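Local coordinates for HD domain-containing protein (Aquifex aeolicus, PDB 2HEK), which is of uncharacterised function but belongs to the HD-domain family, binds zinc and GDP, and may act as a dGTPase, at the interface of chains A and B. Residues are numbered along the deposited sequence; one frame, centred on the assembly and turned at random. Chains: chain A/B, Hypothetical protein.

The interface of chains A and B. Residues chain A 177, 215, 218-219; chain B 181, 184, 204-205, 207.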
# COMPACT_ATOMS: atom_id res chain seq x y z
N TYR A 177 12.25 -1.95 0.90
CA TYR A 177 13.01 -2.28 -0.31
C TYR A 177 12.49 -3.56 -0.99
O TYR A 177 12.25 -3.55 -2.20
CB TYR A 177 14.51 -2.31 -0.03
CG TYR A 177 15.10 -1.01 0.54
CD1 TYR A 177 15.68 -1.02 1.80
CD2 TYR A 177 15.06 0.22 -0.16
CE1 TYR A 177 16.23 0.17 2.39
CE2 TYR A 177 15.65 1.42 0.39
CZ TYR A 177 16.22 1.38 1.70
OH TYR A 177 16.84 2.48 2.33
N PHE A 215 17.44 -8.52 0.69
CA PHE A 215 17.28 -7.25 1.41
C PHE A 215 17.15 -7.39 2.92
O PHE A 215 17.75 -6.63 3.68
CB PHE A 215 16.12 -6.45 0.85
CG PHE A 215 16.45 -5.74 -0.44
CD1 PHE A 215 15.74 -5.99 -1.60
CD2 PHE A 215 17.48 -4.78 -0.46
CE1 PHE A 215 16.03 -5.28 -2.81
CE2 PHE A 215 17.80 -4.09 -1.64
CZ PHE A 215 17.06 -4.36 -2.83
N VAL A 218 20.75 -8.07 4.30
CA VAL A 218 21.69 -6.95 4.30
C VAL A 218 21.22 -5.80 5.18
O VAL A 218 22.03 -5.14 5.86
CB VAL A 218 22.09 -6.46 2.89
CG1 VAL A 218 22.85 -7.57 2.18
CG2 VAL A 218 20.89 -5.97 2.07
N GLN A 219 19.91 -5.56 5.21
CA GLN A 219 19.41 -4.38 5.93
C GLN A 219 19.25 -4.66 7.43
O GLN A 219 19.55 -3.79 8.27
CB GLN A 219 18.11 -3.85 5.28
CG GLN A 219 17.39 -2.67 5.98
CD GLN A 219 17.98 -1.29 5.61
OE1 GLN A 219 19.07 -1.21 5.03
NE2 GLN A 219 17.25 -0.22 5.95
N ASP B 181 11.53 2.61 -3.86
CA ASP B 181 11.35 3.72 -2.94
C ASP B 181 12.01 4.92 -3.59
O ASP B 181 13.21 5.17 -3.34
CB ASP B 181 12.07 3.41 -1.61
CG ASP B 181 11.73 4.40 -0.51
OD1 ASP B 181 11.13 5.47 -0.81
OD2 ASP B 181 12.07 4.09 0.67
N ARG B 184 13.25 7.89 -1.18
CA ARG B 184 14.47 7.63 -0.43
C ARG B 184 15.61 7.74 -1.39
O ARG B 184 16.60 8.31 -1.05
CB ARG B 184 14.44 6.23 0.18
CG ARG B 184 15.78 5.77 0.76
CD ARG B 184 16.16 6.62 1.97
NE ARG B 184 17.33 6.08 2.67
CZ ARG B 184 17.89 6.64 3.75
NH1 ARG B 184 17.38 7.77 4.25
NH2 ARG B 184 18.95 6.09 4.33
N ARG B 204 21.02 0.66 -0.58
CA ARG B 204 19.85 -0.23 -0.75
C ARG B 204 18.81 0.37 -1.72
O ARG B 204 18.19 -0.35 -2.50
CB ARG B 204 19.16 -0.53 0.59
CG ARG B 204 20.12 -0.82 1.75
CD ARG B 204 20.59 -2.24 1.84
NE ARG B 204 21.57 -2.64 0.83
CZ ARG B 204 22.87 -2.81 1.06
NH1 ARG B 204 23.41 -2.55 2.26
NH2 ARG B 204 23.66 -3.20 0.06
N ALA B 205 18.58 1.67 -1.64
CA ALA B 205 17.63 2.33 -2.56
C ALA B 205 18.07 2.16 -4.00
O ALA B 205 17.25 1.93 -4.90
CB ALA B 205 17.47 3.81 -2.20
N GLU B 207 20.08 -0.41 -5.19
CA GLU B 207 19.81 -1.80 -5.47
C GLU B 207 18.34 -1.98 -5.87
O GLU B 207 18.04 -2.61 -6.89
CB GLU B 207 20.10 -2.71 -4.26
CG GLU B 207 21.59 -2.80 -3.94
CD GLU B 207 21.89 -3.48 -2.58
OE1 GLU B 207 21.10 -3.41 -1.64
OE2 GLU B 207 22.94 -4.08 -2.45
O HOH W 1 18.99 3.19 1.08
O HOH W 2 22.15 -1.30 4.96
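In this HD-domain protein the start of helix 203-221 of chain B, carrying B:Arg204, packs against A:Tyr177 and the later turns of the equivalent helix of chain A, part of a two-fold symmetric interface that may or may not be the biological one. It illustrates how an arginine can serve an interface through its carbon chain while its guanidinium is paired with a glutamate of its own subunit. B:Arg204 CB lies over one face of the A:Tyr177 ring, 3.6 Å from the ring centroid, and backbone N and CA of B:Ala205 meet ring atom CE2, with CA at 3.7 Å. Bends at chi2 (-85°) and chi3 (74°) then carry the arginine away from the phenol and beside A:Val218, whose CG2 methyl rests on one face of the guanidinium, 3.6 Å from NE. Within chain B the guanidinium forms a side-on salt bridge with B:Glu207, two hydrogen bonds running from NE to OE1 (2.6 Å) and from NH2 to OE2 (2.8 Å); both oxygens lie close to the guanidinium plane, whereas the nitrogens approach from above the carboxylate plane, some 40° out of it. This paired grip fixes the rotation of the arginine tip and probably balances its charge. B:Glu207 CB also packs against A:Phe215 CZ at 3.7 Å. Water extends the contact at two points: one molecule links the A:Tyr177 hydroxyl OH (2.6 Å) to B:Ala205 N, and another joins B:Arg204 NH1 to the side-chain amide oxygen OE1 of A:Gln219, 3.1 Å from the water.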